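Local coordinates for protein Can2 (Sulfobacillus thermosulfidooxidans, PDB 7BDV) that is a dual-specificity nuclease of type III CRISPR defence that binds the cyclic tetra-adenylate second messenger through its CARF domains, at residues A[29-34]-A[138-143]; A[169-174]-A[246-251]; A[292-297]-A[329-334]; A[348-353]-A[357-362]. All blocks are in the same frame, centred on the assembly; numbering follows the deposited sequence.

Contact 1 (A[29-34]-A[138-143]); sequences VIQAPP and GDPLTV
Q31 reaches from the last turn of helix 23-31 to G138 and P140, joining the Rossmann-like core of the CARF domain to the loop that leaves strand 134-136. Its CB starts the contact by resting 4.2 Å from CG of P140, while the same proline corner sits 3.9 Å from CA of Q31, and the ring lies against the helix backbone as well as the side chain. CG of Q31 lies anti to the backbone N (chi1 -173°), and the chain stays extended beyond it; this carries the amide past the proline to the start of the loop. There CD comes within 3.7 Å of N of G138, and OE1 of Q31 accepts the N-H of G138 at 2.8 Å. The bond is fairly straight at hydrogen, 162°, but the donor stands 41° above the plane of the amide and does not lie on a lone pair. The loop is also gripped from outside the CARF core: N285 bonds O of G138, and K260 bonds O of D139 and O of L141. One residue back on the helix, I30 supplies the apolar end of the contact: with its CG2 branch anti to the backbone N, and thus on the proline side, CG2 of I30 meets CB of P140 at 3.8 Å.

Contact 2 (A[169-174]-A[246-251]); sequences EVEDLF and VYSLLR
E171 and S248 are the pair that meets between helix 168-176 and the long helix 231-254 of the Card1-like endonuclease domain, and the touch is slight: OE2 of E171 stands 3.4 Å from OG of S248 and 3.9 Å from its CB. The glutamate gets there with CG anti to the backbone N (chi1 175°) and the rest of the chain stretched out, so the carboxylate is held well away from its own helix. The serine hydroxyl lies between its backbone N and carbonyl carbon (chi1 73°), which turns it back along its own helix, where it donates to O of Y245 and makes a weak hydrogen bond to O of H244. H244, one turn earlier, also touches E171.

Further out, apolar and aromatic side chains join the helices alongside the polar pair. V170 and F174 occupy successive turns of helix 168-176, the CG1 methyl of V170 lying 3.3 Å above the plane of the F174 ring, offset toward its rim. That ring meets W241 edge-to-face and also packs on F236 and I237, while V170 adds a contact to F236. From helix 231-254, L249 and L250 pack on L360 of helix 356-365. With the serine hydroxyl already engaged by the backbone carbonyl, the E171 carboxylate is probably a loose polar neighbour at a partly exposed seam.

Contact 3 (A[292-297]-A[329-334]); sequences CKTRHF and ASYYPL
This is a buried meeting of two loops, bridged by water, where C292 and T294 face A329 and Y331 at and just past the ends of the neighbouring parallel strands 286-291 and 325-329. At the strand ends CA-H of C292 points at O of A329, 3.4 Å from CA and nearly straight at 166°. Farther along the loops part, and ordered waters enter. One donates to O of A329 at 2.9 Å and only weakly to O of K293. A second donates to OG1 of T294 at 2.6 Å and accepts from N of Y331 at 3.0 Å. The T294 side chain crosses that of Y331 at about a right angle; with CG2 anti to the backbone N and OG1 beside it (chi1 -42°), both branches face the ring, OG1 coming obliquely to CE2 of Y331 at 3.5 Å. Y331 is fixed at its far end by a hydrogen bond from OH to OD1 of N189, and its ring also meets W241. On the strand side, D278 takes the N-H groups of C292 and K293 on OD2. Together D278, E291 and K293 fit the D...(D/E)xK pattern, consistent with the active-site end of the sheet in PD-(D/E)XK nucleases.

Contact 4 (A[348-353]-A[357-362]); sequences YVSDQP and HHQLIK
Q359 and S350 make the polar link between helix 356-365 and the last strand of the endonuclease sheet, with Y348 two residues back along the same strand face. The glutamine carries the largest share of the buried surface. Its CG is anti to the carbonyl carbon (chi1 -70°) and the chain runs straight out to the strand, where OE1 accepts from OG of S350 at 2.5 Å, a distance so short that it is best read with caution. The hydroxyl approaches 27° out of the amide plane, and CB of S350 lies 3.1 Å from OE1 of Q359. NE2 of Q359 is 3.5 Å from O of V349, a near approach without hydrogen-bond geometry. Y348 starts toward the helix at CB but makes no close contact; its ring meets W363 of that helix. Beyond the strand end, a water donates to O of P353 and is weakly bonded to N of H357. S350 pairs through its backbone with F328 of the adjacent parallel strand and S330 just beyond its end, and V349 packs on helix 336-344 on the other side. An edge strand between helices on its two faces is the layered alpha/beta arrangement of the PD-(D/E)XK fold.

How the contacts relate
Contact 1 stands apart in the CARF domain, about 33 Å between centres from contact 2, while contacts 2, 3 and 4 cluster on the nuclease side, their centres within about 15 Å of one another. Contact 3 is the most buried, and two waters bridge its loops; contacts 1 and 2 are surface meetings, the first with a hydrogen bond from a backbone N-H to a side-chain amide oxygen, the second with only a near approach of carboxylate and hydroxyl. Contact 4, partly buried, rests on one short side-chain bond. Helix 231-254 is shared ground: V246 of contact 2 packs on C292 of contact 3, and L249 on H357 of contact 4. Contacts 3 and 4 are joined by a probable backbone hydrogen bond from S330 to S350, continuing the strand pairing.

Contact 1 (A[29-34]-A[138-143])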
loop_
_atom_site.group_PDB
_atom_site.type_symbol
_atom_site.label_atom_id
_atom_site.label_comp_id
_atom_site.label_asym_id
_atom_site.label_seq_id
_atom_site.Cartn_x
_atom_site.Cartn_y
_atom_site.Cartn_z
ATOM N N VAL A 29 -16.685 -3.862 -20.343
ATOM C CA VAL A 29 -17.711 -2.863 -20.800
ATOM C C VAL A 29 -17.082 -1.931 -21.844
ATOM O O VAL A 29 -17.785 -1.585 -22.826
ATOM C CB VAL A 29 -18.284 -2.086 -19.595
ATOM C CG1 VAL A 29 -19.106 -0.872 -20.008
ATOM C CG2 VAL A 29 -19.103 -3.011 -18.702
ATOM N N ILE A 30 -15.813 -1.557 -21.664
ATOM C CA ILE A 30 -15.069 -0.678 -22.612
ATOM C C ILE A 30 -14.744 -1.481 -23.875
ATOM O O ILE A 30 -14.866 -0.905 -24.984
ATOM C CB ILE A 30 -13.790 -0.096 -21.970
ATOM C CG1 ILE A 30 -14.062 0.646 -20.664
ATOM C CG2 ILE A 30 -13.052 0.781 -22.961
ATOM C CD1 ILE A 30 -15.030 1.787 -20.775
ATOM N N GLN A 31 -14.335 -2.749 -23.708
ATOM C CA GLN A 31 -13.977 -3.665 -24.812
ATOM C C GLN A 31 -15.197 -3.870 -25.728
ATOM O O GLN A 31 -15.026 -3.721 -26.949
ATOM C CB GLN A 31 -13.461 -4.991 -24.258
ATOM C CG GLN A 31 -12.926 -5.914 -25.344
ATOM C CD GLN A 31 -11.967 -6.954 -24.812
ATOM O OE1 GLN A 31 -10.934 -6.635 -24.219
ATOM N NE2 GLN A 31 -12.296 -8.219 -25.030
ATOM N N ALA A 32 -16.346 -4.225 -25.148
ATOM C CA ALA A 32 -17.585 -4.667 -25.833
ATOM C C ALA A 32 -18.814 -4.087 -25.120
ATOM O O ALA A 32 -19.367 -4.693 -24.206
ATOM C CB ALA A 32 -17.621 -6.182 -25.867
ATOM N N PRO A 33 -19.269 -2.874 -25.488
ATOM C CA PRO A 33 -20.379 -2.220 -24.777
ATOM C C PRO A 33 -21.667 -3.045 -24.758
ATOM O O PRO A 33 -22.160 -3.425 -25.799
ATOM C CB PRO A 33 -20.591 -0.928 -25.576
ATOM C CG PRO A 33 -19.246 -0.675 -26.253
ATOM C CD PRO A 33 -18.714 -2.055 -26.580
ATOM N N PRO A 34 -22.221 -3.418 -23.582
ATOM C CA PRO A 34 -23.447 -4.201 -23.520
ATOM C C PRO A 34 -24.665 -3.270 -23.550
ATOM O O PRO A 34 -24.485 -2.100 -23.536
ATOM C CB PRO A 34 -23.317 -4.921 -22.173
ATOM C CG PRO A 34 -22.600 -3.917 -21.315
ATOM C CD PRO A 34 -21.684 -3.142 -22.237
ATOM N N GLY A 138 -8.321 -7.331 -24.833
ATOM C CA GLY A 138 -7.677 -6.277 -25.643
ATOM C C GLY A 138 -6.995 -5.250 -24.750
ATOM O O GLY A 138 -6.807 -5.541 -23.539
ATOM N N ASP A 139 -6.673 -4.078 -25.299
ATOM C CA ASP A 139 -6.111 -2.934 -24.544
ATOM C C ASP A 139 -6.880 -1.667 -24.908
ATOM O O ASP A 139 -6.266 -0.678 -25.248
ATOM C CB ASP A 139 -4.602 -2.808 -24.814
ATOM N N PRO A 140 -8.222 -1.632 -24.760
ATOM C CA PRO A 140 -8.991 -0.413 -25.037
ATOM C C PRO A 140 -8.886 0.655 -23.931
ATOM O O PRO A 140 -9.050 1.830 -24.203
ATOM C CB PRO A 140 -10.426 -0.951 -25.132
ATOM C CG PRO A 140 -10.446 -2.097 -24.134
ATOM C CD PRO A 140 -9.070 -2.726 -24.244
ATOM N N LEU A 141 -8.521 0.240 -22.714
ATOM C CA LEU A 141 -8.422 1.103 -21.505
ATOM C C LEU A 141 -7.387 2.215 -21.675
ATOM O O LEU A 141 -6.289 1.913 -22.145
ATOM C CB LEU A 141 -8.103 0.198 -20.309
ATOM C CG LEU A 141 -8.247 0.824 -18.941
ATOM C CD1 LEU A 141 -9.691 1.231 -18.678
ATOM C CD2 LEU A 141 -7.740 -0.151 -17.874
ATOM N N THR A 142 -7.793 3.469 -21.418
ATOM C CA THR A 142 -6.931 4.655 -21.443
ATOM C C THR A 142 -6.498 4.941 -20.004
ATOM O O THR A 142 -7.104 4.346 -19.098
ATOM C CB THR A 142 -7.668 5.864 -22.027
ATOM O OG1 THR A 142 -8.675 6.187 -21.084
ATOM C CG2 THR A 142 -8.296 5.604 -23.381
ATOM N N VAL A 143 -5.506 5.817 -19.824
ATOM C CA VAL A 143 -5.052 6.288 -18.483
ATOM C C VAL A 143 -6.189 7.068 -17.799
ATOM O O VAL A 143 -6.388 6.903 -16.580
ATOM C CB VAL A 143 -3.756 7.097 -18.595
ATOM C CG1 VAL A 143 -3.444 7.819 -17.294
ATOM C CG2 VAL A 143 -2.605 6.175 -18.982
#

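Contact 2 (A[169-174]-A[246-251])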
loop_
_atom_site.group_PDB
_atom_site.type_symbol
_atom_site.label_atom_id
_atom_site.label_comp_id
_atom_site.label_asym_id
_atom_site.label_seq_id
_atom_site.Cartn_x
_atom_site.Cartn_y
_atom_site.Cartn_z
ATOM N N GLU A 169 22.621 14.847 -27.090
ATOM C CA GLU A 169 23.975 14.230 -27.174
ATOM C C GLU A 169 24.547 14.084 -25.762
ATOM O O GLU A 169 25.157 13.036 -25.495
ATOM C CB GLU A 169 24.920 15.061 -28.043
ATOM N N VAL A 170 24.356 15.092 -24.906
ATOM C CA VAL A 170 24.900 15.127 -23.514
ATOM C C VAL A 170 24.207 14.031 -22.700
ATOM O O VAL A 170 24.911 13.275 -22.000
ATOM C CB VAL A 170 24.731 16.515 -22.866
ATOM C CG1 VAL A 170 25.328 16.543 -21.468
ATOM C CG2 VAL A 170 25.356 17.607 -23.711
ATOM N N GLU A 171 22.877 13.959 -22.829
ATOM C CA GLU A 171 21.985 12.968 -22.187
ATOM C C GLU A 171 22.513 11.545 -22.440
ATOM O O GLU A 171 22.682 10.801 -21.436
ATOM C CB GLU A 171 20.574 13.180 -22.744
ATOM C CG GLU A 171 19.561 12.181 -22.274
ATOM C CD GLU A 171 18.300 12.191 -23.135
ATOM O OE1 GLU A 171 17.860 13.312 -23.540
ATOM O OE2 GLU A 171 17.787 11.095 -23.436
ATOM N N ASP A 172 22.788 11.202 -23.704
ATOM C CA ASP A 172 23.331 9.875 -24.124
ATOM C C ASP A 172 24.725 9.660 -23.490
ATOM O O ASP A 172 24.982 8.533 -23.007
ATOM C CB ASP A 172 23.437 9.719 -25.646
ATOM C CG ASP A 172 22.162 9.913 -26.455
ATOM O OD1 ASP A 172 21.052 9.667 -25.918
ATOM O OD2 ASP A 172 22.295 10.292 -27.634
ATOM N N LEU A 173 25.597 10.678 -23.487
ATOM C CA LEU A 173 26.987 10.575 -22.945
ATOM C C LEU A 173 26.935 10.378 -21.425
ATOM O O LEU A 173 27.722 9.578 -20.909
ATOM C CB LEU A 173 27.799 11.815 -23.316
ATOM N N PHE A 174 26.021 11.061 -20.727
ATOM C CA PHE A 174 25.811 10.945 -19.264
ATOM C C PHE A 174 25.363 9.539 -18.909
ATOM O O PHE A 174 25.878 8.981 -17.905
ATOM C CB PHE A 174 24.766 11.952 -18.787
ATOM C CG PHE A 174 25.266 13.362 -18.611
ATOM C CD1 PHE A 174 26.559 13.731 -18.948
ATOM C CD2 PHE A 174 24.424 14.330 -18.110
ATOM C CE1 PHE A 174 26.988 15.034 -18.798
ATOM C CE2 PHE A 174 24.865 15.628 -17.927
ATOM C CZ PHE A 174 26.148 15.976 -18.264
ATOM N N VAL A 246 15.344 7.921 -19.332
ATOM C CA VAL A 246 14.301 6.913 -19.003
ATOM C C VAL A 246 13.143 7.045 -20.016
ATOM O O VAL A 246 12.666 6.036 -20.528
ATOM C CB VAL A 246 13.824 7.086 -17.556
ATOM C CG1 VAL A 246 12.571 6.280 -17.267
ATOM C CG2 VAL A 246 14.919 6.749 -16.552
ATOM N N TYR A 247 12.669 8.247 -20.266
ATOM C CA TYR A 247 11.519 8.478 -21.181
ATOM C C TYR A 247 11.904 8.024 -22.588
ATOM O O TYR A 247 11.119 7.364 -23.255
ATOM C CB TYR A 247 11.131 9.959 -21.156
ATOM C CG TYR A 247 9.872 10.242 -21.922
ATOM C CD1 TYR A 247 8.649 10.008 -21.325
ATOM C CD2 TYR A 247 9.887 10.745 -23.210
ATOM C CE1 TYR A 247 7.460 10.327 -21.972
ATOM C CE2 TYR A 247 8.709 11.001 -23.897
ATOM C CZ TYR A 247 7.491 10.789 -23.278
ATOM O OH TYR A 247 6.325 11.060 -23.941
ATOM N N SER A 248 13.141 8.295 -23.015
ATOM C CA SER A 248 13.665 7.928 -24.361
ATOM C C SER A 248 13.822 6.403 -24.491
ATOM O O SER A 248 13.546 5.873 -25.585
ATOM C CB SER A 248 14.927 8.697 -24.704
ATOM O OG SER A 248 16.044 8.237 -23.978
ATOM N N LEU A 249 14.197 5.678 -23.433
ATOM C CA LEU A 249 14.174 4.181 -23.469
ATOM C C LEU A 249 12.714 3.715 -23.705
ATOM O O LEU A 249 12.485 2.726 -24.448
ATOM C CB LEU A 249 14.728 3.588 -22.161
ATOM C CG LEU A 249 16.237 3.748 -21.928
ATOM C CD1 LEU A 249 16.703 2.993 -20.685
ATOM C CD2 LEU A 249 17.024 3.196 -23.086
ATOM N N LEU A 250 11.730 4.374 -23.095
ATOM C CA LEU A 250 10.309 3.943 -23.226
ATOM C C LEU A 250 9.798 4.248 -24.646
ATOM O O LEU A 250 9.005 3.444 -25.159
ATOM C CB LEU A 250 9.463 4.575 -22.125
ATOM C CG LEU A 250 9.813 4.049 -20.729
ATOM C CD1 LEU A 250 9.186 4.891 -19.655
ATOM C CD2 LEU A 250 9.427 2.586 -20.569
ATOM N N ARG A 251 10.274 5.312 -25.284
ATOM C CA ARG A 251 9.958 5.608 -26.710
ATOM C C ARG A 251 10.576 4.531 -27.611
ATOM O O ARG A 251 9.893 4.049 -28.508
ATOM C CB ARG A 251 10.480 6.985 -27.099
ATOM C CG ARG A 251 9.730 8.130 -26.432
ATOM C CD ARG A 251 10.050 9.445 -27.119
ATOM N NE ARG A 251 9.588 9.467 -28.505
#

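Contact 3 (A[292-297]-A[329-334])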
loop_
_atom_site.group_PDB
_atom_site.type_symbol
_atom_site.label_atom_id
_atom_site.label_comp_id
_atom_site.label_asym_id
_atom_site.label_seq_id
_atom_site.Cartn_x
_atom_site.Cartn_y
_atom_site.Cartn_z
ATOM N N CYS A 292 11.969 8.584 -11.227
ATOM C CA CYS A 292 13.353 8.781 -11.760
ATOM C C CYS A 292 13.892 10.188 -11.473
ATOM O O CYS A 292 15.023 10.462 -11.905
ATOM C CB CYS A 292 13.406 8.464 -13.249
ATOM S SG CYS A 292 12.015 9.184 -14.153
ATOM N N LYS A 293 13.137 11.029 -10.751
ATOM C CA LYS A 293 13.597 12.348 -10.241
ATOM C C LYS A 293 14.692 12.158 -9.178
ATOM O O LYS A 293 14.473 11.380 -8.250
ATOM C CB LYS A 293 12.432 13.157 -9.668
ATOM C CG LYS A 293 11.787 14.121 -10.651
ATOM N N THR A 294 15.818 12.856 -9.331
ATOM C CA THR A 294 16.909 13.011 -8.320
ATOM C C THR A 294 16.868 14.458 -7.826
ATOM O O THR A 294 17.343 15.316 -8.613
ATOM C CB THR A 294 18.301 12.714 -8.914
ATOM O OG1 THR A 294 18.273 11.570 -9.766
ATOM C CG2 THR A 294 19.365 12.465 -7.865
ATOM N N ARG A 295 16.248 14.752 -6.673
ATOM C CA ARG A 295 16.169 16.158 -6.143
ATOM C C ARG A 295 16.226 16.237 -4.609
ATOM O O ARG A 295 16.165 17.359 -4.123
ATOM C CB ARG A 295 14.911 16.861 -6.674
ATOM C CG ARG A 295 14.826 16.832 -8.194
ATOM C CD ARG A 295 13.888 17.821 -8.817
ATOM N NE ARG A 295 13.595 17.388 -10.177
ATOM C CZ ARG A 295 12.486 17.673 -10.860
ATOM N NH1 ARG A 295 11.548 18.443 -10.328
ATOM N NH2 ARG A 295 12.326 17.186 -12.082
ATOM N N HIS A 296 16.311 15.122 -3.881
ATOM C CA HIS A 296 16.326 15.092 -2.394
ATOM C C HIS A 296 17.718 14.657 -1.926
ATOM O O HIS A 296 18.060 13.480 -2.159
ATOM N N PHE A 297 18.487 15.585 -1.341
ATOM C CA PHE A 297 19.842 15.347 -0.767
ATOM C C PHE A 297 19.857 15.676 0.731
ATOM O O PHE A 297 18.989 16.445 1.189
ATOM C CB PHE A 297 20.911 16.177 -1.490
ATOM C CG PHE A 297 20.928 15.995 -2.982
ATOM C CD1 PHE A 297 20.078 16.731 -3.794
ATOM C CD2 PHE A 297 21.738 15.034 -3.565
ATOM C CE1 PHE A 297 20.068 16.536 -5.165
ATOM C CE2 PHE A 297 21.715 14.830 -4.935
ATOM C CZ PHE A 297 20.867 15.570 -5.727
ATOM N N ALA A 329 13.989 4.124 -10.542
ATOM C CA ALA A 329 15.153 4.203 -11.456
ATOM C C ALA A 329 16.073 5.324 -10.985
ATOM O O ALA A 329 15.561 6.423 -10.684
ATOM C CB ALA A 329 14.678 4.426 -12.886
ATOM N N SER A 330 17.372 5.049 -10.917
ATOM C CA SER A 330 18.436 5.957 -10.407
ATOM C C SER A 330 19.701 5.807 -11.260
ATOM O O SER A 330 19.998 4.672 -11.708
ATOM C CB SER A 330 18.719 5.634 -8.961
ATOM O OG SER A 330 19.661 6.509 -8.404
ATOM N N TYR A 331 20.455 6.886 -11.479
ATOM C CA TYR A 331 21.812 6.834 -12.081
ATOM C C TYR A 331 22.844 6.621 -10.971
ATOM O O TYR A 331 23.957 6.210 -11.322
ATOM C CB TYR A 331 22.126 8.070 -12.943
ATOM C CG TYR A 331 22.291 9.376 -12.201
ATOM C CD1 TYR A 331 23.522 9.745 -11.678
ATOM C CD2 TYR A 331 21.229 10.258 -12.045
ATOM C CE1 TYR A 331 23.681 10.910 -10.964
ATOM C CE2 TYR A 331 21.374 11.441 -11.348
ATOM C CZ TYR A 331 22.601 11.768 -10.804
ATOM O OH TYR A 331 22.768 12.929 -10.107
ATOM N N TYR A 332 22.491 6.872 -9.708
ATOM C CA TYR A 332 23.399 6.769 -8.533
ATOM C C TYR A 332 23.151 5.438 -7.825
ATOM O O TYR A 332 22.013 5.002 -7.679
ATOM C CB TYR A 332 23.191 7.948 -7.569
ATOM N N PRO A 333 24.206 4.725 -7.381
ATOM C CA PRO A 333 24.019 3.447 -6.706
ATOM C C PRO A 333 23.170 3.612 -5.439
ATOM O O PRO A 333 23.317 4.601 -4.771
ATOM C CB PRO A 333 25.444 2.973 -6.369
ATOM C CG PRO A 333 26.340 3.783 -7.276
ATOM C CD PRO A 333 25.622 5.102 -7.480
ATOM N N LEU A 334 22.240 2.685 -5.206
ATOM C CA LEU A 334 21.395 2.620 -3.997
ATOM C C LEU A 334 22.057 1.653 -3.020
ATOM O O LEU A 334 22.645 0.657 -3.485
ATOM C CB LEU A 334 19.998 2.121 -4.375
ATOM C CG LEU A 334 19.134 3.107 -5.150
ATOM C CD1 LEU A 334 17.822 2.443 -5.528
ATOM C CD2 LEU A 334 18.865 4.366 -4.341
HETATM O O HOH W 1 16.341 8.634 -8.992
HETATM O O HOH W 2 19.239 9.119 -9.845
#

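Contact 4 (A[348-353]-A[357-362])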
loop_
_atom_site.group_PDB
_atom_site.type_symbol
_atom_site.label_atom_id
_atom_site.label_comp_id
_atom_site.label_asym_id
_atom_site.label_seq_id
_atom_site.Cartn_x
_atom_site.Cartn_y
_atom_site.Cartn_z
ATOM N N TYR A 348 10.085 -2.476 -8.460
ATOM C CA TYR A 348 11.274 -2.804 -9.291
ATOM C C TYR A 348 12.330 -1.714 -9.113
ATOM O O TYR A 348 11.979 -0.512 -9.014
ATOM C CB TYR A 348 10.875 -3.064 -10.741
ATOM C CG TYR A 348 10.472 -4.496 -10.978
ATOM C CD1 TYR A 348 9.284 -5.006 -10.460
ATOM C CD2 TYR A 348 11.268 -5.345 -11.727
ATOM C CE1 TYR A 348 8.908 -6.319 -10.675
ATOM C CE2 TYR A 348 10.899 -6.660 -11.963
ATOM C CZ TYR A 348 9.712 -7.149 -11.436
ATOM O OH TYR A 348 9.308 -8.438 -11.649
ATOM N N VAL A 349 13.597 -2.102 -8.993
ATOM C CA VAL A 349 14.670 -1.108 -8.708
ATOM C C VAL A 349 15.811 -1.268 -9.718
ATOM O O VAL A 349 16.248 -2.398 -9.984
ATOM C CB VAL A 349 15.122 -1.115 -7.229
ATOM C CG1 VAL A 349 15.571 -2.478 -6.729
ATOM C CG2 VAL A 349 16.187 -0.063 -6.998
ATOM N N SER A 350 16.216 -0.158 -10.330
ATOM C CA SER A 350 17.389 -0.026 -11.231
ATOM C C SER A 350 18.280 1.116 -10.762
ATOM O O SER A 350 17.787 2.283 -10.759
ATOM C CB SER A 350 16.966 0.210 -12.647
ATOM O OG SER A 350 18.103 0.149 -13.488
ATOM N N ASP A 351 19.543 0.815 -10.428
ATOM C CA ASP A 351 20.550 1.845 -10.075
ATOM C C ASP A 351 21.730 1.817 -11.061
ATOM O O ASP A 351 22.767 2.392 -10.709
ATOM C CB ASP A 351 20.988 1.661 -8.627
ATOM C CG ASP A 351 21.898 0.471 -8.378
ATOM O OD1 ASP A 351 21.887 -0.462 -9.212
ATOM O OD2 ASP A 351 22.611 0.495 -7.344
ATOM N N GLN A 352 21.572 1.168 -12.225
ATOM C CA GLN A 352 22.649 0.927 -13.227
ATOM C C GLN A 352 22.057 1.264 -14.588
ATOM O O GLN A 352 21.457 0.421 -15.232
ATOM C CB GLN A 352 23.201 -0.504 -13.228
ATOM N N PRO A 353 22.167 2.529 -15.048
ATOM C CA PRO A 353 21.589 2.914 -16.340
ATOM C C PRO A 353 21.903 1.992 -17.529
ATOM O O PRO A 353 21.069 1.881 -18.407
ATOM C CB PRO A 353 22.159 4.304 -16.518
ATOM C CG PRO A 353 22.228 4.819 -15.095
ATOM C CD PRO A 353 22.761 3.643 -14.307
ATOM N N HIS A 357 17.290 -0.723 -19.853
ATOM C CA HIS A 357 16.447 -1.161 -21.002
ATOM C C HIS A 357 15.991 -2.576 -20.720
ATOM O O HIS A 357 14.801 -2.853 -20.764
ATOM C CB HIS A 357 17.176 -1.097 -22.356
ATOM C CG HIS A 357 16.298 -1.544 -23.489
ATOM N ND1 HIS A 357 16.187 -2.896 -23.843
ATOM C CD2 HIS A 357 15.414 -0.867 -24.269
ATOM C CE1 HIS A 357 15.337 -3.008 -24.847
ATOM N NE2 HIS A 357 14.836 -1.784 -25.124
ATOM N N HIS A 358 16.936 -3.452 -20.403
ATOM C CA HIS A 358 16.647 -4.871 -20.125
ATOM C C HIS A 358 15.689 -5.010 -18.939
ATOM O O HIS A 358 14.762 -5.885 -19.013
ATOM C CB HIS A 358 17.956 -5.631 -19.885
ATOM C CG HIS A 358 17.700 -7.056 -19.605
ATOM N ND1 HIS A 358 17.734 -7.557 -18.321
ATOM C CD2 HIS A 358 17.389 -8.077 -20.443
ATOM C CE1 HIS A 358 17.467 -8.854 -18.371
ATOM N NE2 HIS A 358 17.265 -9.208 -19.677
ATOM N N GLN A 359 15.894 -4.220 -17.886
ATOM C CA GLN A 359 15.060 -4.236 -16.661
ATOM C C GLN A 359 13.645 -3.726 -16.978
ATOM O O GLN A 359 12.701 -4.268 -16.463
ATOM C CB GLN A 359 15.745 -3.428 -15.557
ATOM C CG GLN A 359 16.989 -4.131 -15.041
ATOM C CD GLN A 359 17.567 -3.463 -13.828
ATOM O OE1 GLN A 359 18.095 -2.358 -13.894
ATOM N NE2 GLN A 359 17.520 -4.183 -12.722
ATOM N N LEU A 360 13.513 -2.705 -17.810
ATOM C CA LEU A 360 12.185 -2.170 -18.200
ATOM C C LEU A 360 11.405 -3.267 -18.925
ATOM O O LEU A 360 10.219 -3.466 -18.581
ATOM C CB LEU A 360 12.382 -0.924 -19.068
ATOM C CG LEU A 360 12.715 0.352 -18.317
ATOM C CD1 LEU A 360 12.976 1.489 -19.293
ATOM C CD2 LEU A 360 11.570 0.755 -17.426
ATOM N N ILE A 361 12.046 -3.996 -19.840
ATOM C CA ILE A 361 11.407 -5.096 -20.624
ATOM C C ILE A 361 10.988 -6.209 -19.645
ATOM O O ILE A 361 9.796 -6.676 -19.725
ATOM C CB ILE A 361 12.320 -5.589 -21.757
ATOM C CG1 ILE A 361 12.545 -4.508 -22.825
ATOM C CG2 ILE A 361 11.788 -6.877 -22.383
ATOM C CD1 ILE A 361 11.305 -4.094 -23.587
ATOM N N LYS A 362 11.865 -6.593 -18.713
ATOM C CA LYS A 362 11.542 -7.627 -17.693
ATOM C C LYS A 362 10.303 -7.186 -16.885
ATOM O O LYS A 362 9.354 -7.948 -16.755
ATOM C CB LYS A 362 12.746 -7.850 -16.771
ATOM C CG LYS A 362 12.897 -9.270 -16.246
ATOM C CD LYS A 362 14.333 -9.606 -15.823
ATOM C CE LYS A 362 14.442 -10.846 -14.958
HETATM O O HOH W 3 20.149 0.908 -20.467
#